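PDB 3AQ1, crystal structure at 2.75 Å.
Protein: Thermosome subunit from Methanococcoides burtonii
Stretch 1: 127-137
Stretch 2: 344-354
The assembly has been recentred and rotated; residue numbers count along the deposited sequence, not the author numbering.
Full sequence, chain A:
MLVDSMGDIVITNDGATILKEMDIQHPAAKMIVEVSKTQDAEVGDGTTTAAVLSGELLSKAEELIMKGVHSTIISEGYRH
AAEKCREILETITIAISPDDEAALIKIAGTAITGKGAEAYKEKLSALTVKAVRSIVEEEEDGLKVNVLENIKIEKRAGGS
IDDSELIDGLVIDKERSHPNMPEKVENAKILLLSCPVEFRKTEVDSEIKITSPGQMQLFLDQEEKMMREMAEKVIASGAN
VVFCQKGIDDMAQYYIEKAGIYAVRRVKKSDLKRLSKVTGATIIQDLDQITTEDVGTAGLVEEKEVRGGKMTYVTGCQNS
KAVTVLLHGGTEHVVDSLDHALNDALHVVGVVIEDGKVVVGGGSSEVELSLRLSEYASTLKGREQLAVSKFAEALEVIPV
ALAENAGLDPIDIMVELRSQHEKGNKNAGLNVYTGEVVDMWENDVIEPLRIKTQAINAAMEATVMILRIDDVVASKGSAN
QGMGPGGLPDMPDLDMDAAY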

ATOM      1  N   LEU A 127       1.802   5.853 -14.593  1.00 42.63           N
ATOM      2  CA  LEU A 127       2.964   5.116 -14.149  1.00 44.69           C
ATOM      3  C   LEU A 127       2.577   4.217 -12.978  1.00 42.34           C
ATOM      4  O   LEU A 127       2.937   3.042 -12.957  1.00 39.03           O
ATOM      5  N   THR A 128       1.837   4.767 -12.015  1.00 33.03           N
ATOM      6  CA  THR A 128       1.342   3.978 -10.894  1.00 38.07           C
ATOM      7  C   THR A 128       0.587   2.725 -11.341  1.00 45.87           C
ATOM      8  O   THR A 128       0.832   1.627 -10.844  1.00 48.00           O
ATOM      9  N   VAL A 129      -0.341   2.906 -12.274  1.00 43.44           N
ATOM     10  CA  VAL A 129      -1.230   1.838 -12.703  1.00 39.31           C
ATOM     11  C   VAL A 129      -0.476   0.736 -13.467  1.00 46.54           C
ATOM     12  O   VAL A 129      -0.738  -0.456 -13.300  1.00 46.71           O
ATOM     13  N   LYS A 130       0.486   1.148 -14.279  1.00 44.05           N
ATOM     14  CA  LYS A 130       1.289   0.226 -15.062  1.00 39.97           C
ATOM     15  C   LYS A 130       2.229  -0.613 -14.186  1.00 49.33           C
ATOM     16  O   LYS A 130       2.516  -1.765 -14.498  1.00 57.93           O
ATOM     17  N   ALA A 131       2.708  -0.021 -13.095  1.00 47.31           N
ATOM     18  CA  ALA A 131       3.575  -0.702 -12.144  1.00 41.20           C
ATOM     19  C   ALA A 131       2.761  -1.691 -11.322  1.00 56.18           C
ATOM     20  O   ALA A 131       3.098  -2.876 -11.242  1.00 59.11           O
ATOM     21  N   VAL A 132       1.683  -1.201 -10.714  1.00 50.87           N
ATOM     22  CA  VAL A 132       0.817  -2.042  -9.906  1.00 44.21           C
ATOM     23  C   VAL A 132       0.274  -3.198 -10.719  1.00 47.67           C
ATOM     24  O   VAL A 132       0.426  -4.346 -10.329  1.00 51.42           O
ATOM     25  N   ARG A 133      -0.330  -2.897 -11.864  1.00 55.74           N
ATOM     26  CA  ARG A 133      -0.871  -3.941 -12.742  1.00 48.89           C
ATOM     27  C   ARG A 133       0.122  -5.045 -13.058  1.00 53.79           C
ATOM     28  O   ARG A 133      -0.277  -6.130 -13.466  1.00 65.42           O
ATOM     29  N   SER A 134       1.408  -4.774 -12.880  1.00 48.39           N
ATOM     30  CA  SER A 134       2.425  -5.704 -13.344  1.00 48.83           C
ATOM     31  C   SER A 134       2.991  -6.561 -12.213  1.00 52.12           C
ATOM     32  O   SER A 134       3.814  -7.438 -12.447  1.00 52.74           O
ATOM     33  N   ILE A 135       2.534  -6.309 -10.990  1.00 48.09           N
ATOM     34  CA  ILE A 135       2.880  -7.161  -9.862  1.00 43.34           C
ATOM     35  C   ILE A 135       1.642  -7.798  -9.224  1.00 51.74           C
ATOM     36  O   ILE A 135       1.723  -8.343  -8.120  1.00 52.05           O
ATOM     37  N   VAL A 136       0.498  -7.716  -9.905  1.00 52.87           N
ATOM     38  CA  VAL A 136      -0.730  -8.363  -9.429  1.00 54.19           C
ATOM     39  C   VAL A 136      -0.628  -9.888  -9.420  1.00 59.84           C
ATOM     40  O   VAL A 136      -0.396 -10.507 -10.458  1.00 64.98           O
ATOM     41  N   GLU A 137      -0.815 -10.490  -8.250  1.00 71.04           N
ATOM     42  CA  GLU A 137      -0.735 -11.946  -8.111  1.00 75.04           C
ATOM     43  C   GLU A 137      -2.123 -12.561  -8.002  1.00 74.93           C
ATOM     44  O   GLU A 137      -3.013 -11.996  -7.374  1.00 73.50           O
ATOM     45  N   ASP A 344       2.391   6.715  -2.310  1.00 49.91           N
ATOM     46  CA  ASP A 344       1.004   6.726  -1.874  1.00 49.43           C
ATOM     47  C   ASP A 344       0.074   6.126  -2.912  1.00 49.12           C
ATOM     48  O   ASP A 344      -0.749   5.270  -2.590  1.00 51.73           O
ATOM     49  N   ALA A 345       0.205   6.571  -4.159  1.00 40.73           N
ATOM     50  CA  ALA A 345      -0.679   6.090  -5.214  1.00 38.79           C
ATOM     51  C   ALA A 345      -0.567   4.580  -5.412  1.00 44.45           C
ATOM     52  O   ALA A 345      -1.578   3.904  -5.581  1.00 51.14           O
ATOM     53  N   LEU A 346       0.659   4.059  -5.399  1.00 47.28           N
ATOM     54  CA  LEU A 346       0.880   2.624  -5.541  1.00 47.77           C
ATOM     55  C   LEU A 346       0.051   1.866  -4.504  1.00 44.43           C
ATOM     56  O   LEU A 346      -0.702   0.962  -4.849  1.00 49.37           O
ATOM     57  N   HIS A 347       0.171   2.266  -3.242  1.00 45.12           N
ATOM     58  CA  HIS A 347      -0.570   1.652  -2.137  1.00 53.09           C
ATOM     59  C   HIS A 347      -2.084   1.713  -2.286  1.00 56.93           C
ATOM     60  O   HIS A 347      -2.751   0.686  -2.172  1.00 58.89           O
ATOM     61  N   VAL A 348      -2.622   2.905  -2.538  1.00 52.76           N
ATOM     62  CA  VAL A 348      -4.064   3.061  -2.710  1.00 55.75           C
ATOM     63  C   VAL A 348      -4.578   2.145  -3.818  1.00 51.38           C
ATOM     64  O   VAL A 348      -5.551   1.416  -3.641  1.00 62.13           O
ATOM     65  N   VAL A 349      -3.927   2.179  -4.965  1.00 38.90           N
ATOM     66  CA  VAL A 349      -4.319   1.296  -6.055  1.00 43.51           C
ATOM     67  C   VAL A 349      -4.186  -0.199  -5.693  1.00 49.58           C
ATOM     68  O   VAL A 349      -5.076  -1.006  -5.989  1.00 44.74           O
ATOM     69  N   GLY A 350      -3.082  -0.560  -5.045  1.00 43.10           N
ATOM     70  CA  GLY A 350      -2.905  -1.914  -4.556  1.00 44.97           C
ATOM     71  C   GLY A 350      -4.061  -2.348  -3.676  1.00 52.22           C
ATOM     72  O   GLY A 350      -4.692  -3.375  -3.908  1.00 54.38           O
ATOM     73  N   VAL A 351      -4.350  -1.546  -2.660  1.00 53.69           N
ATOM     74  CA  VAL A 351      -5.406  -1.868  -1.713  1.00 52.95           C
ATOM     75  C   VAL A 351      -6.789  -1.928  -2.360  1.00 54.57           C
ATOM     76  O   VAL A 351      -7.596  -2.777  -2.018  1.00 56.73           O
ATOM     77  N   VAL A 352      -7.064  -1.036  -3.300  1.00 52.00           N
ATOM     78  CA  VAL A 352      -8.334  -1.090  -4.009  1.00 47.50           C
ATOM     79  C   VAL A 352      -8.437  -2.384  -4.825  1.00 49.59           C
ATOM     80  O   VAL A 352      -9.451  -3.081  -4.769  1.00 53.68           O
ATOM     81  N   ILE A 353      -7.384  -2.709  -5.570  1.00 49.41           N
ATOM     82  CA  ILE A 353      -7.387  -3.909  -6.399  1.00 48.13           C
ATOM     83  C   ILE A 353      -7.593  -5.152  -5.535  1.00 55.71           C
ATOM     84  O   ILE A 353      -8.310  -6.076  -5.912  1.00 53.63           O
ATOM     85  N   GLU A 354      -6.979  -5.165  -4.361  1.00 56.42           N
ATOM     86  CA  GLU A 354      -7.188  -6.270  -3.436  1.00 59.16           C
ATOM     87  C   GLU A 354      -8.647  -6.357  -2.966  1.00 63.99           C
ATOM     88  O   GLU A 354      -9.269  -7.415  -3.089  1.00 63.09           O
TER

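No hydrogen bond joins these two stretches, whose touching residues are at least 214 positions apart in sequence; the contact consists of close, mostly apolar packing, with 383 Å² buried over both sides. The helix axes approach to 9.2 Å and their directions diverge by 54°. The backbones come nearest at Thr128 and Leu346, whose CA atoms are 5.5 Å apart. Thr128 points toward the second helix with chi1 in m. Its OG1 lies 3.4 Å from Ala345 CB, a contact without a polar partner here; that hydroxyl is hydrogen-bonded elsewhere in the structure. Its methyl CG2 packs 3.6 Å from Leu346 N and 4.0 Å from Val349 CG2. One helical turn later, Val132 (t) also points toward the partner and has the largest covered area, 71 Å². Val132 CG2 meets Leu346 CD2 at 3.6 Å, and Val132 CG1 meets Ile353 CD1 at 3.6 Å; Val349 CG1 lies near both methyls, 3.9 Å from Val132 CG1 and 4.3 Å from Val132 CG2. Leu346 leaves its helix sideways, but its m, t conformation brings the end of the chain nearer, where CD2 also touches Ala131 CB at 3.9 Å. Val349 (t) and Ile353 (m, t) both point toward stretch 1, one turn apart on the same helix. Gly350 offers no side chain; its backbone N lies 4.4 Å from Val132 CG2. Beyond the turn from Val132 to Ile135, Val136 (t) points sideways and makes a looser contact, its CG2 4.5 Å from Ile353 CD1. Ser134, out of reach of the second helix, donates a weak hydrogen bond from OG to Ala131 O (3.3 Å). Lys130, with all four chi angles in t, and Asp344 (chi1 m) are exposed and take no part in the contact.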

ATOM      1  CB  LEU A 127       4.085   6.089 -13.769  1.00 34.16           C
ATOM      2  CG  LEU A 127       5.415   5.503 -13.336  1.00 36.26           C
ATOM      3  CD1 LEU A 127       5.817   4.444 -14.332  1.00 34.65           C
ATOM      4  CD2 LEU A 127       6.453   6.601 -13.252  1.00 40.50           C
ATOM      5  CB  THR A 128       0.369   4.764 -10.031  1.00 34.57           C
ATOM      6  OG1 THR A 128       1.024   5.910  -9.487  1.00 45.67           O
ATOM      7  CG2 THR A 128      -0.106   3.886  -8.905  1.00 30.16           C
ATOM      8  CB  VAL A 129      -2.429   2.416 -13.509  1.00 39.02           C
ATOM      9  CG1 VAL A 129      -3.213   1.326 -14.218  1.00 40.82           C
ATOM     10  CG2 VAL A 129      -3.351   3.194 -12.588  1.00 44.78           C
ATOM     11  CB  LYS A 130       2.072   1.021 -16.092  1.00 30.54           C
ATOM     12  CG  LYS A 130       3.021   0.225 -16.934  1.00 47.29           C
ATOM     13  CD  LYS A 130       3.580   1.104 -18.038  1.00 59.40           C
ATOM     14  CE  LYS A 130       4.625   0.385 -18.874  1.00 67.80           C
ATOM     15  NZ  LYS A 130       5.254   1.329 -19.851  1.00 74.06           N
ATOM     16  CB  ALA A 131       4.249   0.313 -11.229  1.00 25.96           C
ATOM     17  CB  VAL A 132      -0.343  -1.251  -9.290  1.00 45.83           C
ATOM     18  CG1 VAL A 132      -1.457  -2.188  -8.866  1.00 48.10           C
ATOM     19  CG2 VAL A 132       0.153  -0.471  -8.096  1.00 44.31           C
ATOM     20  CB  ARG A 133      -1.399  -3.355 -14.056  1.00 37.92           C
ATOM     21  CG  ARG A 133      -2.816  -2.849 -13.961  1.00 49.83           C
ATOM     22  CD  ARG A 133      -3.242  -2.179 -15.233  1.00 63.49           C
ATOM     23  NE  ARG A 133      -3.305  -3.112 -16.349  1.00 78.34           N
ATOM     24  CZ  ARG A 133      -4.096  -2.937 -17.401  1.00 95.86           C
ATOM     25  NH1 ARG A 133      -4.886  -1.866 -17.465  1.00 99.98           N
ATOM     26  NH2 ARG A 133      -4.105  -3.828 -18.385  1.00 97.29           N
ATOM     27  CB  SER A 134       3.526  -4.960 -14.110  1.00 48.72           C
ATOM     28  OG  SER A 134       4.720  -4.834 -13.365  1.00 47.69           O
ATOM     29  CB  ILE A 135       3.641  -6.385  -8.769  1.00 47.37           C
ATOM     30  CG1 ILE A 135       2.745  -5.299  -8.160  1.00 38.51           C
ATOM     31  CG2 ILE A 135       4.912  -5.788  -9.332  1.00 43.07           C
ATOM     32  CD1 ILE A 135       3.084  -4.977  -6.751  1.00 44.60           C
ATOM     33  CB  VAL A 136      -1.954  -7.980 -10.283  1.00 56.03           C
ATOM     34  CG1 VAL A 136      -3.188  -8.749  -9.804  1.00 50.77           C
ATOM     35  CG2 VAL A 136      -2.205  -6.485 -10.225  1.00 62.25           C
ATOM     36  CB  GLU A 137       0.122 -12.335  -6.895  1.00 73.58           C
ATOM     37  CG  GLU A 137       1.616 -12.061  -7.077  1.00 82.49           C
ATOM     38  CD  GLU A 137       2.437 -12.246  -5.800  1.00 92.75           C
ATOM     39  OE1 GLU A 137       2.172 -11.542  -4.797  1.00 87.38           O
ATOM     40  OE2 GLU A 137       3.371 -13.083  -5.812  1.00 99.61           O
ATOM     41  CB  ASP A 344       0.550   8.134  -1.515  1.00 54.42           C
ATOM     42  CG  ASP A 344       1.164   8.626  -0.239  1.00 59.03           C
ATOM     43  OD1 ASP A 344       1.543   7.782   0.596  1.00 63.62           O
ATOM     44  OD2 ASP A 344       1.275   9.860  -0.078  1.00 66.57           O
ATOM     45  CB  ALA A 345      -0.423   6.822  -6.508  1.00 36.74           C
ATOM     46  CB  LEU A 346       2.373   2.267  -5.418  1.00 46.12           C
ATOM     47  CG  LEU A 346       3.273   2.599  -6.615  1.00 43.58           C
ATOM     48  CD1 LEU A 346       4.738   2.626  -6.235  1.00 43.65           C
ATOM     49  CD2 LEU A 346       3.038   1.670  -7.775  1.00 36.50           C
ATOM     50  CB  HIS A 347      -0.142   2.255  -0.798  1.00 55.29           C
ATOM     51  CG  HIS A 347       1.180   1.742  -0.310  1.00 84.29           C
ATOM     52  ND1 HIS A 347       1.289   0.694   0.580  1.00 97.20           N
ATOM     53  CD2 HIS A 347       2.449   2.116  -0.607  1.00 84.60           C
ATOM     54  CE1 HIS A 347       2.567   0.459   0.821  1.00 96.88           C
ATOM     55  NE2 HIS A 347       3.292   1.306   0.113  1.00 88.91           N
ATOM     56  CB  VAL A 348      -4.479   4.523  -3.020  1.00 52.34           C
ATOM     57  CG1 VAL A 348      -5.982   4.632  -3.039  1.00 45.57           C
ATOM     58  CG2 VAL A 348      -3.916   5.466  -1.983  1.00 56.55           C
ATOM     59  CB  VAL A 349      -3.545   1.633  -7.321  1.00 34.30           C
ATOM     60  CG1 VAL A 349      -3.966   0.710  -8.466  1.00 32.76           C
ATOM     61  CG2 VAL A 349      -3.787   3.085  -7.674  1.00 32.72           C
ATOM     62  CB  VAL A 351      -5.411  -0.883  -0.541  1.00 54.89           C
ATOM     63  CG1 VAL A 351      -6.704  -1.016   0.265  1.00 54.98           C
ATOM     64  CG2 VAL A 351      -4.163  -1.102   0.323  1.00 43.31           C
ATOM     65  CB  VAL A 352      -8.534   0.140  -4.921  1.00 46.34           C
ATOM     66  CG1 VAL A 352      -9.685  -0.076  -5.871  1.00 43.46           C
ATOM     67  CG2 VAL A 352      -8.764   1.383  -4.092  1.00 44.54           C
ATOM     68  CB  ILE A 353      -6.096  -4.024  -7.238  1.00 50.13           C
ATOM     69  CG1 ILE A 353      -6.113  -2.986  -8.360  1.00 49.88           C
ATOM     70  CG2 ILE A 353      -5.935  -5.437  -7.816  1.00 46.91           C
ATOM     71  CD1 ILE A 353      -4.915  -3.030  -9.254  1.00 57.29           C
ATOM     72  CB  GLU A 354      -6.212  -6.194  -2.256  1.00 50.00           C
ATOM     73  CG  GLU A 354      -4.805  -6.626  -2.619  1.00 53.96           C
ATOM     74  CD  GLU A 354      -3.822  -6.507  -1.466  1.00 62.34           C
ATOM     75  OE1 GLU A 354      -4.008  -5.624  -0.596  1.00 66.96           O
ATOM     76  OE2 GLU A 354      -2.851  -7.297  -1.439  1.00 58.74           O
TER